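Local coordinates for envelope glycoprotein (PDB 5ZKX), which probably drives fusion of the viral and host membranes as a trimeric class III fusion glycoprotein, captured here in its postfusion form, at the interface of chains A and B. Sequence-based numbering; all coordinates share one arbitrary frame. Chains: chain A/B, Envelope glycoprotein.

Contact 1: the interface of chains A and B. Residues chain A 312-313, 316-317; chain B 18-20.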
# COMPACT_ATOMS: atom_id res chain seq x y z
N PHE A 312 15.10 22.97 29.05
CA PHE A 312 14.90 22.59 30.44
C PHE A 312 16.21 22.50 31.20
O PHE A 312 16.25 22.80 32.40
CB PHE A 312 14.16 21.25 30.51
CG PHE A 312 12.66 21.39 30.56
CD1 PHE A 312 12.04 21.92 31.67
CD2 PHE A 312 11.88 20.97 29.50
CE1 PHE A 312 10.66 22.05 31.72
CE2 PHE A 312 10.51 21.09 29.55
CZ PHE A 312 9.90 21.63 30.66
N SER A 313 17.29 22.09 30.54
CA SER A 313 18.59 22.05 31.19
C SER A 313 19.08 23.46 31.51
O SER A 313 19.63 23.71 32.58
CB SER A 313 19.61 21.33 30.31
OG SER A 313 20.87 21.23 30.94
N THR A 316 17.08 24.76 34.59
CA THR A 316 17.49 24.23 35.88
C THR A 316 18.81 24.83 36.34
O THR A 316 19.03 25.01 37.54
CB THR A 316 17.59 22.71 35.84
OG1 THR A 316 18.54 22.31 34.85
CG2 THR A 316 16.24 22.09 35.52
N LYS A 317 19.71 25.15 35.40
CA LYS A 317 20.95 25.81 35.76
C LYS A 317 20.70 27.22 36.25
O LYS A 317 21.28 27.65 37.26
CB LYS A 317 21.90 25.82 34.56
CG LYS A 317 22.33 24.44 34.11
CD LYS A 317 23.32 24.51 32.95
CE LYS A 317 23.75 23.12 32.53
NZ LYS A 317 24.64 23.17 31.34
N TYR B 18 20.73 19.70 35.83
CA TYR B 18 20.23 18.74 34.85
C TYR B 18 20.96 18.97 33.54
O TYR B 18 21.11 20.11 33.09
CB TYR B 18 18.73 18.87 34.64
CG TYR B 18 18.23 18.03 33.50
CD1 TYR B 18 18.35 16.65 33.53
CD2 TYR B 18 17.64 18.61 32.38
CE1 TYR B 18 17.90 15.87 32.48
CE2 TYR B 18 17.19 17.84 31.33
CZ TYR B 18 17.32 16.47 31.39
OH TYR B 18 16.87 15.69 30.35
N GLN B 19 21.43 17.88 32.93
CA GLN B 19 22.14 17.93 31.66
C GLN B 19 21.35 17.14 30.62
O GLN B 19 20.98 15.98 30.86
CB GLN B 19 23.55 17.36 31.80
CG GLN B 19 24.45 17.67 30.62
CD GLN B 19 24.72 19.15 30.46
OE1 GLN B 19 24.93 19.86 31.45
NE2 GLN B 19 24.72 19.63 29.22
N GLU B 20 21.09 17.76 29.48
CA GLU B 20 20.39 17.08 28.40
C GLU B 20 21.26 15.97 27.82
O GLU B 20 22.50 16.02 27.89
CB GLU B 20 19.99 18.06 27.31
CG GLU B 20 21.16 18.63 26.53
CD GLU B 20 21.67 19.93 27.11
OE1 GLU B 20 21.66 20.96 26.39
OE2 GLU B 20 22.07 19.93 28.29
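A:Ser313 reaches out from helix 284-329, the long central helix of this gp64-type class III fusion protein, to the extended segment B:Tyr18 to B:Glu20, which lies against the outside of the coiled coil. With chi1 at -178°, its hydroxyl OG lies opposite the backbone N and away from the helix, toward chain B. There A:Ser313 OG donates to the main-chain carbonyl B:Tyr18 O at 2.4 Å. That is very short, so the length itself deserves caution. The donor stands 29° out of the carbonyl plane. The same hydroxyl is paired with the carboxylate atom B:Glu20 OE2 at 3.2 Å, meeting it from above the carboxylate plane. B:Tyr18 brings ring atom CD2 to the serine's backbone, 3.8 Å from A:Ser313 CA, while its CB sits 3.4 Å from A:Thr316 OG1. That threonine hydroxyl is tied back to its own helix by donating to A:Ser313 O at 2.9 Å. A:Lys317, stretched out beyond CG, crosses B:Gln19 at a slant and makes a weak hydrogen bond from its amine NZ to the amide oxygen OE1. A:Lys317 NZ is 5.1 Å from B:Glu20 OE2, a separation at which opposite charges, if present, may attract weakly without touching.

Contact 2: the interface of chains A and B. Residues chain A 323, 333, 336-337; chain B 318, 321-322, 325.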
# COMPACT_ATOMS: atom_id res chain seq x y z
N VAL A 323 18.17 30.14 43.23
CA VAL A 323 17.85 29.68 44.57
C VAL A 323 19.06 29.82 45.48
O VAL A 323 18.93 30.21 46.65
CB VAL A 323 17.32 28.24 44.53
CG1 VAL A 323 17.55 27.53 45.85
CG2 VAL A 323 15.84 28.23 44.18
N LEU A 333 13.97 28.53 52.56
CA LEU A 333 13.45 28.35 51.21
C LEU A 333 13.77 26.96 50.67
O LEU A 333 12.89 26.27 50.15
CB LEU A 333 14.01 29.42 50.28
CG LEU A 333 13.81 29.21 48.78
CD1 LEU A 333 12.33 29.34 48.42
CD2 LEU A 333 14.65 30.19 47.98
N ALA A 336 11.50 24.47 51.86
CA ALA A 336 10.17 24.54 51.26
C ALA A 336 10.18 23.94 49.85
O ALA A 336 9.20 23.31 49.44
CB ALA A 336 9.69 25.99 51.22
N LEU A 337 11.27 24.13 49.12
CA LEU A 337 11.40 23.50 47.80
C LEU A 337 11.47 21.99 47.92
O LEU A 337 10.87 21.27 47.11
CB LEU A 337 12.63 24.05 47.08
CG LEU A 337 12.66 25.56 46.90
CD1 LEU A 337 13.99 26.00 46.33
CD2 LEU A 337 11.51 26.02 46.01
N LEU B 318 8.09 24.81 41.94
CA LEU B 318 9.31 25.42 42.44
C LEU B 318 9.23 26.94 42.37
O LEU B 318 9.56 27.64 43.33
CB LEU B 318 10.51 24.90 41.66
CG LEU B 318 10.85 23.42 41.79
CD1 LEU B 318 12.03 23.06 40.91
CD2 LEU B 318 11.13 23.06 43.24
N LYS B 321 6.95 28.63 45.02
CA LYS B 321 7.60 28.77 46.32
C LYS B 321 8.71 29.81 46.27
O LYS B 321 8.94 30.53 47.25
CB LYS B 321 8.17 27.42 46.77
CG LYS B 321 7.17 26.29 46.83
CD LYS B 321 7.89 24.96 47.01
CE LYS B 321 6.92 23.79 47.04
NZ LYS B 321 6.05 23.85 48.24
N MET B 322 9.44 29.89 45.15
CA MET B 322 10.52 30.87 45.04
C MET B 322 9.97 32.29 45.07
O MET B 322 10.57 33.18 45.70
CB MET B 322 11.31 30.65 43.76
CG MET B 322 12.16 29.40 43.74
SD MET B 322 12.87 29.12 42.11
CE MET B 322 13.76 30.66 41.87
N SER B 325 8.85 33.31 48.51
CA SER B 325 9.97 33.72 49.34
C SER B 325 10.46 35.12 48.97
O SER B 325 10.67 35.96 49.85
CB SER B 325 11.10 32.71 49.22
OG SER B 325 12.19 33.06 50.04
O HOH W 1 6.66 22.74 51.07
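The isobutyl end of A:Leu337 settles on helix 284-329 of chain B, its CD2 methyl 3.7 Å from B:Lys321 CB and 4.1 Å from B:Leu318 CD2. A:Leu337 and B:Lys321 run past one another in opposite senses, so the aliphatic stem of the lysine serves as an apolar surface. One turn back, A:Leu333 sets its CD1 methyl 3.7 Å from B:Ser325 CB. Beside these, B:Met322 crosses A:Val323 at nearly a right angle, with its sulfur SD 3.7 Å from the A:Val323 CG2 methyl. The bend at the last torsion of the methionine, chi3 57°, keeps its terminal CE near that methyl too. B:Lys321 continues past A:Leu337 and past the carbonyl of A:Ala336, with CD 3.2 Å from A:Ala336 O. Its final torsion then turns, chi4 -66°, and brings the amine to water 1. This water lies 3.1 Å from B:Lys321 NZ and 3.1 Å from A:Ala336 O, linking the lysine to the short helix. In the fold, helix 333-338 of chain A turns back after helix 284-329 and packs on the flank of the last turns of the neighbouring chain's long helix.

Contact 3: the interface of chains A and B. Residues chain A 399, 401; chain B 312, 316, 319.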
# COMPACT_ATOMS: atom_id res chain seq x y z
N PHE A 399 1.09 31.56 35.96
CA PHE A 399 1.41 30.82 34.74
C PHE A 399 0.25 30.74 33.75
O PHE A 399 0.49 30.81 32.55
CB PHE A 399 1.87 29.40 35.10
CG PHE A 399 2.86 29.37 36.22
CD1 PHE A 399 4.20 29.61 35.97
CD2 PHE A 399 2.46 29.11 37.52
CE1 PHE A 399 5.12 29.60 37.00
CE2 PHE A 399 3.37 29.10 38.54
CZ PHE A 399 4.71 29.34 38.29
N PHE A 401 -1.32 28.22 32.92
CA PHE A 401 -1.05 27.04 32.12
C PHE A 401 -2.29 26.16 32.05
O PHE A 401 -2.96 25.92 33.06
CB PHE A 401 0.11 26.24 32.71
CG PHE A 401 1.46 26.82 32.42
CD1 PHE A 401 1.60 27.93 31.60
CD2 PHE A 401 2.60 26.26 32.97
CE1 PHE A 401 2.85 28.47 31.34
CE2 PHE A 401 3.85 26.79 32.71
CZ PHE A 401 3.97 27.90 31.89
N PHE B 312 7.16 20.74 33.44
CA PHE B 312 6.58 22.06 33.59
C PHE B 312 5.79 22.18 34.89
O PHE B 312 5.75 23.26 35.49
CB PHE B 312 5.68 22.39 32.40
CG PHE B 312 6.40 23.08 31.27
CD1 PHE B 312 6.86 24.38 31.42
CD2 PHE B 312 6.60 22.44 30.06
CE1 PHE B 312 7.52 25.01 30.39
CE2 PHE B 312 7.26 23.08 29.03
CZ PHE B 312 7.72 24.37 29.20
N THR B 316 6.62 24.96 37.87
CA THR B 316 5.67 25.93 38.42
C THR B 316 5.56 25.80 39.93
O THR B 316 5.34 26.80 40.63
CB THR B 316 4.30 25.78 37.77
OG1 THR B 316 3.80 24.46 37.99
CG2 THR B 316 4.38 26.04 36.28
N MET B 319 8.78 27.46 41.22
CA MET B 319 8.74 28.91 41.03
C MET B 319 7.69 29.57 41.93
O MET B 319 7.89 30.70 42.37
CB MET B 319 8.46 29.24 39.56
CG MET B 319 9.63 28.92 38.64
SD MET B 319 9.35 29.38 36.92
CE MET B 319 9.26 31.16 37.05
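A:Phe399 lays its ring face on B:Thr316 and A:Phe401 touches it through CE2 in an apolar strap-on-helix interface, where an extended stretch of chain A runs antiparallel to helix 284-329 of chain B and helps hold neighbouring subunits of the trimer together. The threonine is the centre of it. Its methyl CG2 stands over the middle of the A:Phe399 ring, 3.5 Å from the centroid, in a CH-pi contact, and its CB comes equally near to A:Phe399 CE2. What makes this possible is the threonine's first torsion, 59°: OG1 is turned back toward its own helix, where it bonds weakly to B:Phe312 O, and the methyl is presented to the aromatic face. B:Met319, from the next turn, meets the same ring in its plane, with CB 4.0 Å from A:Phe399 CZ. A:Phe401 approaches on the other flank, its CE2 3.7 Å from B:Thr316 CG2 and 4.1 Å from B:Phe312 CD1. Those two phenylalanine side chains cross at about a right angle. Within chain A, CB of A:Phe399 caps one face of the A:Phe401 ring, which probably helps fix how the two rings sit. The contact thus helps fasten the descending segment of one subunit to its neighbour's central helix, as expected of the folded-back postfusion state.

Contact 4: the interface of chains A and B. Residues chain A 281-283; chain B 277-278, 280-281, 416-417.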
# COMPACT_ATOMS: atom_id res chain seq x y z
N ALA A 281 -3.76 -0.72 -7.34
CA ALA A 281 -3.08 -1.01 -6.09
C ALA A 281 -1.90 -0.07 -5.89
O ALA A 281 -1.41 0.57 -6.83
CB ALA A 281 -2.62 -2.46 -6.05
N ALA A 282 -1.45 0.02 -4.64
CA ALA A 282 -0.27 0.80 -4.31
C ALA A 282 0.96 -0.10 -4.31
O ALA A 282 0.91 -1.23 -3.81
CB ALA A 282 -0.43 1.47 -2.95
N SER A 283 2.05 0.39 -4.88
CA SER A 283 3.24 -0.42 -5.01
C SER A 283 4.02 -0.46 -3.71
O SER A 283 3.91 0.43 -2.85
CB SER A 283 4.13 0.11 -6.14
OG SER A 283 4.83 1.27 -5.73
N GLU B 277 9.97 -3.30 -6.76
CA GLU B 277 9.14 -2.50 -5.86
C GLU B 277 8.13 -1.66 -6.62
O GLU B 277 7.09 -1.30 -6.05
CB GLU B 277 10.03 -1.63 -4.98
CG GLU B 277 10.65 -2.38 -3.81
CD GLU B 277 11.56 -1.53 -2.95
OE1 GLU B 277 12.53 -2.08 -2.39
OE2 GLU B 277 11.31 -0.31 -2.84
N LYS B 278 8.40 -1.33 -7.88
CA LYS B 278 7.46 -0.58 -8.70
C LYS B 278 6.54 -1.47 -9.52
O LYS B 278 5.56 -0.97 -10.08
CB LYS B 278 8.23 0.35 -9.64
CG LYS B 278 9.07 1.40 -8.93
CD LYS B 278 8.21 2.52 -8.36
CE LYS B 278 7.80 3.51 -9.45
NZ LYS B 278 6.71 4.41 -8.98
N HIS B 280 5.44 -4.84 -8.19
CA HIS B 280 4.63 -5.62 -7.26
C HIS B 280 3.90 -4.70 -6.29
O HIS B 280 4.47 -3.72 -5.79
CB HIS B 280 5.50 -6.61 -6.50
CG HIS B 280 6.17 -7.62 -7.37
ND1 HIS B 280 7.20 -8.42 -6.94
CD2 HIS B 280 5.94 -7.97 -8.66
CE1 HIS B 280 7.58 -9.22 -7.92
NE2 HIS B 280 6.84 -8.97 -8.98
N ALA B 281 2.65 -5.03 -6.02
CA ALA B 281 1.82 -4.21 -5.15
C ALA B 281 2.12 -4.50 -3.69
O ALA B 281 2.70 -5.53 -3.33
CB ALA B 281 0.34 -4.44 -5.45
N GLY B 416 1.47 3.89 -7.77
CA GLY B 416 0.93 2.61 -8.19
C GLY B 416 1.95 1.72 -8.86
O GLY B 416 3.17 1.95 -8.80
N VAL B 417 1.44 0.68 -9.53
CA VAL B 417 2.29 -0.33 -10.15
C VAL B 417 2.33 -0.13 -11.66
O VAL B 417 1.52 0.58 -12.25
CB VAL B 417 1.82 -1.76 -9.79
CG1 VAL B 417 1.82 -1.96 -8.29
CG2 VAL B 417 0.44 -2.03 -10.38
O HOH W 2 5.18 3.12 -7.47
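A:Ser283 and B:Ala281 form an antiparallel beta bridge between extended backbones just ahead of helix 284-329, and A:Ala282 O lies 3.4 Å from B:Ala281 CA. The most intimate side-chain meeting is between the two copies of one residue: the methyl A:Ala281 CB points at B:Ala281 CB across 3.6 Å. Such self-pairing suggests that the trimer axis passes close by. A:Ser283 makes the other main side-chain contacts here. Its CB is set into a notch of chain B, with the carbonyl oxygen of B:Glu277 on one side at 3.3 Å, that of B:Gly416 on another, and the B:Val417 CG1 methyl packing against it at 3.8 Å. Here the valine is the apolar wall and the two main-chain carbonyls form the polar rim. The serine's chi1 of 76° swings OG between its own backbone N and carbonyl carbon, so that the hydroxyl faces a water rather than the alanines. The B:Lys278 side chain, bent at chi2 and chi3, curls round to bring its amine to the same water. Water 2 therefore joins three groups from both chains, at 2.6 Å from the A:Ser283 OG hydroxyl, 2.5 Å from the B:Lys278 NZ amine and 2.7 Å from the B:Gly416 O carbonyl.

Contacts 1, 2 and 3 cluster near the far end of helix 284-329, their C-alpha centres 13 to 18 Å apart, whereas contact 4 sits at the start of that helix, 48 Å or more from each of them. Phe312 and Thr316 serve twice: in one copy they back the N-terminal segment of contact 1, in the other the descending segment of contact 3. Because the sites recur in every copy, one stretch of helix can carry two different straps from neighbouring subunits. Contact 2 lies toward the far end, contact 4 at the base, so the subunits are tied at both ends of the central helix.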